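Local coordinates for protein beta-galactosidase (Streptococcus pneumoniae, PDB 4CUA) that probably binds carbohydrate through this module of a beta-galactosidase, an enzyme that removes terminal beta-linked galactose from glycans, at residues D24-D29 against T50-S55; Y95-Y100 against F148-V153. All coordinates share one frame; numbering follows the deposited sequence. Where two conformers were deposited one is given.

Contact 1. Residues D24-D29 against T50-S55. With EDO (1,2-ethanediol), chain D; EDO (1,2-ethanediol), chain F.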
ATOM      1  N   ASP A  24      -1.111  -8.592  -5.586  1.00  9.06           N
ATOM      2  CA  ASP A  24      -0.907  -9.972  -5.215  1.00  9.28           C
ATOM      3  C   ASP A  24      -0.306 -10.002  -3.824  1.00  8.85           C
ATOM      4  O   ASP A  24       0.334  -9.034  -3.347  1.00  8.89           O
ATOM      5  CB  ASP A  24       0.022 -10.685  -6.210  1.00  9.47           C
ATOM      6  CG  ASP A  24       0.035 -12.141  -6.055  1.00 12.34           C
ATOM      7  OD1 ASP A  24      -1.009 -12.746  -5.805  1.00 12.32           O
ATOM      8  OD2 ASP A  24       1.177 -12.737  -6.216  1.00 14.54           O
ATOM      9  N   SER A  25      -0.476 -11.134  -3.131  1.00  8.71           N
ATOM     10  CA  SER A  25       0.042 -11.349  -1.831  1.00  8.64           C
ATOM     11  C   SER A  25       0.436 -12.790  -1.521  1.00  8.29           C
ATOM     12  O   SER A  25      -0.191 -13.712  -2.055  1.00  9.87           O
ATOM     13  CB  SER A  25      -0.980 -10.958  -0.740  1.00  8.43           C
ATOM     14  OG  SER A  25      -1.549  -9.663  -0.981  1.00  7.84           O
ATOM     15  N   ASN A  26       1.401 -13.013  -0.624  1.00  8.16           N
ATOM     16  CA  ASN A  26       1.530 -14.281  -0.014  1.00  8.85           C
ATOM     17  C   ASN A  26       0.260 -14.510   0.823  1.00  9.45           C
ATOM     18  O   ASN A  26      -0.054 -13.701   1.674  1.00  9.71           O
ATOM     19  CB  ASN A  26       2.780 -14.287   0.846  1.00  9.73           C
ATOM     20  CG  ASN A  26       2.982 -15.565   1.590  1.00 11.79           C
ATOM     21  OD1 ASN A  26       2.638 -16.630   1.072  1.00 12.30           O
ATOM     22  ND2 ASN A  26       3.461 -15.496   2.801  1.00 11.47           N
ATOM     23  N   PRO A  27      -0.498 -15.593   0.602  1.00 10.02           N
ATOM     24  CA  PRO A  27      -1.834 -15.645   1.204  1.00 10.88           C
ATOM     25  C   PRO A  27      -1.894 -15.553   2.707  1.00 11.74           C
ATOM     26  O   PRO A  27      -2.891 -15.033   3.218  1.00 12.30           O
ATOM     27  CB  PRO A  27      -2.378 -16.961   0.684  1.00 11.88           C
ATOM     28  CG  PRO A  27      -1.759 -17.048  -0.659  1.00 10.87           C
ATOM     29  CD  PRO A  27      -0.350 -16.595  -0.461  1.00 11.12           C
ATOM     30  N   SER A  28      -0.895 -15.994   3.423  1.00 11.10           N
ATOM     31  CA  SER A  28      -0.904 -15.920   4.887  1.00 11.77           C
ATOM     32  C   SER A  28      -0.480 -14.525   5.390  1.00 10.39           C
ATOM     33  O   SER A  28      -0.484 -14.287   6.625  1.00 11.01           O
ATOM     34  CB  SER A  28       0.055 -16.960   5.512  1.00 13.93           C
ATOM     35  OG  SER A  28       1.335 -16.726   5.025  1.00 16.46           O
ATOM     36  N   ASP A  29      -0.144 -13.631   4.445  1.00  9.83           N
ATOM     37  CA  ASP A  29       0.250 -12.248   4.717  1.00  9.31           C
ATOM     38  C   ASP A  29      -0.688 -11.296   3.969  1.00  8.68           C
ATOM     39  O   ASP A  29      -0.248 -10.542   3.088  1.00  8.52           O
ATOM     40  CB  ASP A  29       1.673 -11.980   4.260  1.00  9.44           C
ATOM     41  CG  ASP A  29       2.717 -12.740   5.022  1.00  8.97           C
ATOM     42  OD1 ASP A  29       2.634 -12.854   6.260  1.00  9.66           O
ATOM     43  OD2 ASP A  29       3.736 -13.129   4.360  1.00  9.96           O
ATOM     44  N   THR A  50       3.178  -9.412   2.549  1.00  7.58           N
ATOM     45  CA  THR A  50       4.348  -9.683   1.702  1.00  8.06           C
ATOM     46  C   THR A  50       3.836 -10.304   0.441  1.00  8.31           C
ATOM     47  O   THR A  50       2.713 -10.764   0.377  1.00  8.53           O
ATOM     48  CB  THR A  50       5.351 -10.659   2.344  1.00  8.41           C
ATOM     49  OG1 THR A  50       4.912 -12.000   2.149  1.00  9.16           O
ATOM     50  CG2 THR A  50       5.613 -10.440   3.819  1.00  9.41           C
ATOM     51  N   ASN A  51       4.739 -10.342  -0.549  1.00  8.62           N
ATOM     52  CA  ASN A  51       4.532 -11.167  -1.757  1.00  8.87           C
ATOM     53  C   ASN A  51       5.629 -12.249  -1.763  1.00  8.79           C
ATOM     54  O   ASN A  51       6.084 -12.640  -2.856  1.00  9.46           O
ATOM     55  CB  ASN A  51       4.453 -10.379  -3.013  1.00  9.03           C
ATOM     56  CG  ASN A  51       5.701  -9.603  -3.331  1.00  9.69           C
ATOM     57  OD1 ASN A  51       6.559  -9.434  -2.468  1.00  9.85           O
ATOM     58  ND2 ASN A  51       5.782  -9.070  -4.570  1.00 12.10           N
ATOM     59  N   TRP A  52       5.988 -12.747  -0.605  1.00  8.60           N
ATOM     60  CA  TRP A  52       7.011 -13.786  -0.457  1.00  9.43           C
ATOM     61  C   TRP A  52       6.626 -15.005  -1.292  1.00 10.91           C
ATOM     62  O   TRP A  52       5.559 -15.517  -1.197  1.00 10.64           O
ATOM     63  CB  TRP A  52       7.183 -14.139   1.010  1.00 10.71           C
ATOM     64  CG  TRP A  52       8.160 -15.244   1.245  1.00 12.37           C
ATOM     65  CD1 TRP A  52       9.528 -15.120   1.320  1.00 13.94           C
ATOM     66  CD2 TRP A  52       7.855 -16.613   1.488  1.00 14.91           C
ATOM     67  NE1 TRP A  52      10.077 -16.369   1.553  1.00 16.37           N
ATOM     68  CE2 TRP A  52       9.081 -17.278   1.695  1.00 15.12           C
ATOM     69  CE3 TRP A  52       6.688 -17.348   1.531  1.00 15.26           C
ATOM     70  CZ2 TRP A  52       9.159 -18.675   1.905  1.00 18.38           C
ATOM     71  CZ3 TRP A  52       6.766 -18.750   1.760  1.00 18.89           C
ATOM     72  CH2 TRP A  52       7.993 -19.374   1.939  1.00 17.95           C
ATOM     73  N   ASN A  53       7.584 -15.455  -2.088  1.00 10.67           N
ATOM     74  CA  ASN A  53       7.474 -16.644  -2.931  1.00 12.40           C
ATOM     75  C   ASN A  53       6.334 -16.575  -3.928  1.00 13.83           C
ATOM     76  O   ASN A  53       5.828 -17.622  -4.346  1.00 17.07           O
ATOM     77  CB  ASN A  53       7.406 -17.872  -2.062  1.00 12.73           C
ATOM     78  CG  ASN A  53       7.721 -19.140  -2.839  1.00 15.02           C
ATOM     79  OD1 ASN A  53       8.574 -19.104  -3.711  1.00 13.94           O
ATOM     80  ND2 ASN A  53       7.000 -20.223  -2.554  1.00 13.28           N
ATOM     81  N   ARG A  54       5.928 -15.397  -4.372  1.00 12.09           N
ATOM     82  CA  ARG A  54       4.890 -15.253  -5.364  1.00 12.09           C
ATOM     83  C   ARG A  54       5.562 -15.119  -6.729  1.00 13.38           C
ATOM     84  O   ARG A  54       6.763 -14.826  -6.829  1.00 16.93           O
ATOM     85  CB  ARG A  54       3.907 -14.094  -5.032  1.00 12.25           C
ATOM     86  CG  ARG A  54       3.152 -14.269  -3.740  1.00 12.13           C
ATOM     87  CD  ARG A  54       2.186 -15.448  -3.762  1.00 11.08           C
ATOM     88  NE  ARG A  54       1.046 -15.173  -4.607  1.00 11.71           N
ATOM     89  CZ  ARG A  54      -0.023 -15.985  -4.688  1.00 12.31           C
ATOM     90  NH1 ARG A  54      -0.037 -17.171  -4.062  1.00 11.42           N
ATOM     91  NH2 ARG A  54      -1.067 -15.579  -5.354  1.00 13.82           N
ATOM     92  N   SER A  55       4.807 -15.304  -7.777  0.65 14.05           N
ATOM     93  CA  SER A  55       5.401 -15.423  -9.092  0.65 14.39           C
ATOM     94  C   SER A  55       5.895 -14.109  -9.684  0.65 13.90           C
ATOM     95  O   SER A  55       6.847 -14.095 -10.474  0.65 14.80           O
ATOM     96  CB  SER A  55       4.403 -16.095 -10.023  0.65 16.42           C
ATOM     97  OG  SER A  55       3.198 -15.329 -10.135  0.65 19.96           O
TER
HETATM   98  C1  EDO D2645       8.264 -13.738   5.238  1.00 13.82           C
HETATM   99  O1  EDO D2645       8.631 -14.278   6.496  1.00 14.33           O
HETATM  100  C2  EDO D2645       6.855 -14.098   4.821  1.00 13.40           C
HETATM  101  O2  EDO D2645       5.933 -13.472   5.774  1.00 12.04           O
HETATM  102  C1  EDO F2647      -0.208 -12.647   9.699  1.00 14.77           C
HETATM  103  O1  EDO F2647      -1.116 -12.551   8.629  1.00 13.30           O
HETATM  104  C2  EDO F2647       1.214 -12.743   9.172  1.00 14.49           C
HETATM  105  O2  EDO F2647       1.638 -11.491   8.568  1.00 11.38           O
HETATM  106  O   HOH W   1       3.683 -17.548  -1.324  1.00 14.63           O

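Contact 2. Residues Y95-Y100 against F148-V153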
ATOM      1  N   TYR A  95      10.738   1.367  -6.618  1.00 13.54           N
ATOM      2  CA  TYR A  95       9.308   1.620  -6.422  1.00 12.83           C
ATOM      3  C   TYR A  95       8.840   2.854  -7.135  1.00 13.31           C
ATOM      4  O   TYR A  95       9.634   3.723  -7.546  1.00 14.99           O
ATOM      5  CB  TYR A  95       8.992   1.782  -4.893  1.00 12.54           C
ATOM      6  CG  TYR A  95       9.707   3.010  -4.331  1.00 13.12           C
ATOM      7  CD1 TYR A  95      10.989   2.937  -3.867  1.00 12.92           C
ATOM      8  CD2 TYR A  95       9.074   4.224  -4.289  1.00 13.85           C
ATOM      9  CE1 TYR A  95      11.670   4.078  -3.402  1.00 13.71           C
ATOM     10  CE2 TYR A  95       9.749   5.353  -3.834  1.00 13.76           C
ATOM     11  CZ  TYR A  95      11.019   5.244  -3.376  1.00 14.41           C
ATOM     12  OH  TYR A  95      11.684   6.413  -2.939  1.00 17.67           O
ATOM     13  N   VAL A  96       7.557   2.952  -7.315  1.00 13.46           N
ATOM     14  CA  VAL A  96       6.899   4.121  -7.824  1.00 13.20           C
ATOM     15  C   VAL A  96       5.659   4.323  -6.971  1.00 13.52           C
ATOM     16  O   VAL A  96       4.899   3.384  -6.725  1.00 12.90           O
ATOM     17  CB  VAL A  96       6.412   3.949  -9.258  1.00 15.86           C
ATOM     18  CG1 VAL A  96       5.643   5.157  -9.740  1.00 17.14           C
ATOM     19  CG2 VAL A  96       7.623   3.683 -10.137  1.00 17.86           C
ATOM     20  N   ILE A  97       5.433   5.547  -6.522  1.00 12.33           N
ATOM     21  CA  ILE A  97       4.194   5.907  -5.847  1.00 11.82           C
ATOM     22  C   ILE A  97       3.240   6.587  -6.824  1.00 12.30           C
ATOM     23  O   ILE A  97       3.638   7.538  -7.557  1.00 11.86           O
ATOM     24  CB  ILE A  97       4.456   6.817  -4.613  1.00 11.75           C
ATOM     25  CG1 ILE A  97       5.349   6.105  -3.612  1.00 12.32           C
ATOM     26  CG2 ILE A  97       3.164   7.273  -3.975  1.00 11.32           C
ATOM     27  CD1 ILE A  97       5.905   6.948  -2.501  1.00 13.07           C
ATOM     28  N   GLU A  98       2.006   6.121  -6.864  0.50 12.02           N
ATOM     29  CA  GLU A  98       1.025   6.467  -7.893  0.50 12.45           C
ATOM     30  C   GLU A  98      -0.299   6.796  -7.291  0.50 12.84           C
ATOM     31  O   GLU A  98      -0.612   6.291  -6.210  0.50 13.19           O
ATOM     32  CB  GLU A  98       0.872   5.258  -8.853  0.50 12.67           C
ATOM     33  CG  GLU A  98       2.137   5.023  -9.636  0.50 12.91           C
ATOM     34  CD  GLU A  98       2.165   3.716 -10.425  0.50 12.61           C
ATOM     35  OE1 GLU A  98       1.750   2.644  -9.928  0.50 13.99           O
ATOM     36  OE2 GLU A  98       2.640   3.774 -11.565  0.50 12.51           O
ATOM     37  N   TYR A  99      -1.119   7.586  -7.992  1.00 12.43           N
ATOM     38  CA  TYR A  99      -2.437   7.918  -7.580  1.00 12.35           C
ATOM     39  C   TYR A  99      -3.462   7.682  -8.655  1.00 12.13           C
ATOM     40  O   TYR A  99      -3.117   7.767  -9.874  1.00 12.85           O
ATOM     41  CB  TYR A  99      -2.530   9.393  -7.055  1.00 12.80           C
ATOM     42  CG  TYR A  99      -2.372  10.477  -8.087  1.00 13.20           C
ATOM     43  CD1 TYR A  99      -1.115  10.838  -8.558  1.00 12.78           C
ATOM     44  CD2 TYR A  99      -3.469  11.140  -8.553  1.00 13.81           C
ATOM     45  CE1 TYR A  99      -0.950  11.846  -9.562  1.00 13.47           C
ATOM     46  CE2 TYR A  99      -3.327  12.153  -9.491  1.00 14.76           C
ATOM     47  CZ  TYR A  99      -2.067  12.484  -9.950  1.00 14.33           C
ATOM     48  OH  TYR A  99      -1.911  13.469 -10.955  1.00 18.31           O
ATOM     49  N   TYR A 100      -4.677   7.396  -8.249  1.00 11.99           N
ATOM     50  CA  TYR A 100      -5.716   6.961  -9.135  1.00 12.81           C
ATOM     51  C   TYR A 100      -6.339   8.203  -9.808  1.00 15.07           C
ATOM     52  O   TYR A 100      -6.782   9.153  -9.149  1.00 13.96           O
ATOM     53  CB  TYR A 100      -6.740   6.139  -8.405  1.00 13.42           C
ATOM     54  CG  TYR A 100      -7.845   5.579  -9.269  1.00 13.49           C
ATOM     55  CD1 TYR A 100      -7.656   4.401  -9.959  1.00 13.35           C
ATOM     56  CD2 TYR A 100      -9.020   6.261  -9.498  1.00 13.51           C
ATOM     57  CE1 TYR A 100      -8.630   3.892 -10.770  1.00 13.79           C
ATOM     58  CE2 TYR A 100     -10.022   5.729 -10.294  1.00 12.87           C
ATOM     59  CZ  TYR A 100      -9.800   4.554 -10.989  1.00 13.58           C
ATOM     60  OH  TYR A 100     -10.812   4.042 -11.822  1.00 15.40           O
ATOM     61  N   PHE A 148       7.362   9.461   2.962  1.00 12.34           N
ATOM     62  CA  PHE A 148       7.286  10.037   1.626  1.00 13.57           C
ATOM     63  C   PHE A 148       6.327  11.212   1.612  1.00 13.46           C
ATOM     64  O   PHE A 148       5.330  11.229   2.317  1.00 14.00           O
ATOM     65  CB  PHE A 148       6.743   8.987   0.619  1.00 12.60           C
ATOM     66  CG  PHE A 148       7.521   7.718   0.580  1.00 13.23           C
ATOM     67  CD1 PHE A 148       8.657   7.562  -0.181  1.00 12.80           C
ATOM     68  CD2 PHE A 148       7.094   6.625   1.338  1.00 13.59           C
ATOM     69  CE1 PHE A 148       9.363   6.364  -0.208  1.00 13.93           C
ATOM     70  CE2 PHE A 148       7.797   5.431   1.299  1.00 14.07           C
ATOM     71  CZ  PHE A 148       8.924   5.281   0.522  1.00 14.35           C
ATOM     72  N   SER A 149       6.692  12.259   0.843  1.00 16.53           N
ATOM     73  CA  SER A 149       5.809  13.388   0.638  1.00 15.64           C
ATOM     74  C   SER A 149       5.911  13.799  -0.836  1.00 12.38           C
ATOM     75  O   SER A 149       6.911  13.503  -1.490  1.00 15.05           O
ATOM     76  CB  SER A 149       6.123  14.542   1.589  1.00 17.89           C
ATOM     77  OG  SER A 149       7.398  15.085   1.370  1.00 19.92           O
ATOM     78  N   PHE A 150       4.838  14.374  -1.302  1.00 12.00           N
ATOM     79  CA  PHE A 150       4.669  14.681  -2.716  1.00 12.63           C
ATOM     80  C   PHE A 150       3.594  15.728  -2.872  1.00 13.01           C
ATOM     81  O   PHE A 150       2.868  16.131  -1.943  1.00 12.39           O
ATOM     82  CB  PHE A 150       4.372  13.388  -3.531  1.00 13.88           C
ATOM     83  CG  PHE A 150       3.366  12.488  -2.899  1.00 11.69           C
ATOM     84  CD1 PHE A 150       2.038  12.720  -3.042  1.00 12.18           C
ATOM     85  CD2 PHE A 150       3.798  11.385  -2.125  1.00 13.17           C
ATOM     86  CE1 PHE A 150       1.072  11.905  -2.431  1.00 12.37           C
ATOM     87  CE2 PHE A 150       2.849  10.589  -1.500  1.00 11.62           C
ATOM     88  CZ  PHE A 150       1.514  10.850  -1.637  1.00 11.90           C
ATOM     89  N   ASP A 151       3.498  16.277  -4.092  1.00 14.27           N
ATOM     90  CA  ASP A 151       2.478  17.261  -4.333  1.00 14.80           C
ATOM     91  C   ASP A 151       1.077  16.729  -4.028  1.00 14.41           C
ATOM     92  O   ASP A 151       0.711  15.630  -4.415  1.00 12.79           O
ATOM     93  CB  ASP A 151       2.529  17.727  -5.792  1.00 15.94           C
ATOM     94  CG  ASP A 151       3.794  18.490  -6.145  1.00 18.10           C
ATOM     95  OD1 ASP A 151       4.434  19.172  -5.281  1.00 18.69           O
ATOM     96  OD2 ASP A 151       4.200  18.367  -7.331  1.00 16.53           O
ATOM     97  N   LYS A 152       0.249  17.500  -3.359  1.00 14.47           N
ATOM     98  CA  LYS A 152      -1.070  17.139  -3.071  1.00 15.91           C
ATOM     99  C   LYS A 152      -1.914  16.758  -4.298  1.00 17.25           C
ATOM    100  O   LYS A 152      -1.860  17.480  -5.329  1.00 17.53           O
ATOM    101  CB  LYS A 152      -1.683  18.309  -2.335  1.00 19.90           C
ATOM    102  CG  LYS A 152      -3.096  18.202  -1.941  1.00 25.19           C
ATOM    103  CD  LYS A 152      -3.384  19.512  -1.159  1.00 25.03           C
ATOM    104  CE  LYS A 152      -3.034  20.807  -1.938  1.00 27.64           C
ATOM    105  NZ  LYS A 152      -3.233  22.124  -1.206  1.00 26.28           N
ATOM    106  N   VAL A 153      -2.617  15.632  -4.222  1.00 16.35           N
ATOM    107  CA  VAL A 153      -3.587  15.152  -5.207  1.00 15.43           C
ATOM    108  C   VAL A 153      -4.906  14.794  -4.532  1.00 16.64           C
ATOM    109  O   VAL A 153      -4.935  14.329  -3.368  1.00 17.18           O
ATOM    110  CB  VAL A 153      -3.055  13.917  -5.992  1.00 16.05           C
ATOM    111  CG1 VAL A 153      -1.889  14.273  -6.848  1.00 17.23           C
ATOM    112  CG2 VAL A 153      -2.657  12.775  -5.081  1.00 17.22           C
TER

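Contact 1. Residues D24-D29 against T50-S55
Arg54 forms a salt bridge with Asp24, gripping the carboxylate side-on with two nitrogens. NE of Arg54 meets OD2 of Asp24 at 2.9 Å in an almost straight bond (177°), close to the guanidinium plane. NH2 of Arg54 meets OD1 of Asp24, also at 2.9 Å, on its syn lone pair. The two side chains cross at about a right angle. Their flat groups are not coplanar, the planes lying 39° apart. The carbonyl O of Ser25 lies over one guanidinium face, and Pro27 CD approaches NH1. Phe114 touches both Asp24 and Arg54.

Among the backbone atoms, Asn26 N donates to Thr50 O at 2.8 Å. Each segment contains a tight turn: type I from Asn26 to Asp29 and type II from Asn51 to Arg54. They belong to loops at the edge of a galactose-binding-like beta-sandwich.

The second polar cluster centres on Asp29 OD2. Asp29 OD2 accepts from Thr50 OG1 at 2.7 Å and from Asn26 ND2 at 2.8 Å. The two donors come from opposite faces of the carboxylate plane. A chi1 of 177° sets Asn26 CG anti to the backbone N. The Asn26 side chain lies beside those of Thr50 and Trp52, pointing the same way. Thr50 OG1 also accepts from Trp52 N at 3.0 Å, an ST turn. A third donor to Asp29 OD2 is a 1,2-ethanediol, probably from the crystallisation liquor.

One water donates to both Asn26 OD1 and Trp52 O, each at 2.8 Å. Asn26 ND2 also lies 3.9 Å from Trp52 CE3.

Contact 2. Residues Y95-Y100 against F148-V153
Tyr99 presents one ring face to Val153, whose CG1, anti to the carbonyl carbon, sits over its centre. Val153 CG1 is 3.5 Å from the centroid of the Tyr99 ring and 9° off the normal, a CH-pi contact. Val153 CG2 lies near the base of the same ring, 3.8 Å from Tyr99 CG. Ile97 makes a second CH-pi contact. CD1 of Ile97 covers a face of the Phe148 ring, displaced toward the rim, and comes within 3.6 Å of Phe148 CG. The other branch, CG2 of Ile97, reaches Phe150 CE2 at 4.1 Å. Tyr95 and Phe148 form an offset edge-to-face pair with ring planes at 62°. The edge of Phe148 turns toward the Tyr95 face, with CE1 of Phe148 3.7 Å from Tyr95 CZ.

The two strands run nearly parallel, 13° between their directions, with axes 9.7 Å apart. The spacing is consistent with side chains packed between facing layers of a beta-sandwich. Strand 94-100 is hydrogen-bonded to strands 128-130 and 157-163, while strand 145-155 pairs with strand 70-83. Leu79, Val81 and Val76 of strand 70-83 touch Ile97, Phe148 and Phe150 respectively. From strand 157-163, Met162, Ile160 and Ile158 touch Tyr95, Ile97 and Tyr99.

In the fold
From the N terminus the chain passes through strand 19-22 into residues 24-29. After 20 intervening residues, mostly loop, it returns at 50-55, which starts on the end of strand 49-50. Contact 1 closes this loop, which carries the calcium ligands Asn33, Asp36, Leu38 and Asn47; Thr174 and Glu175 come from strand 172-177. The chain then runs through strands 58-67 and 70-83 before contact 2 opens on strand 94-100. Contact 2 closes a longer loop, 47 residues between its segments, when strand 145-155 arrives. The two loops neither nest nor cross. Contact 1 joins two loops away from the centre of the chain, whereas contact 2 joins strands across the core. Their centres are 24 Å apart.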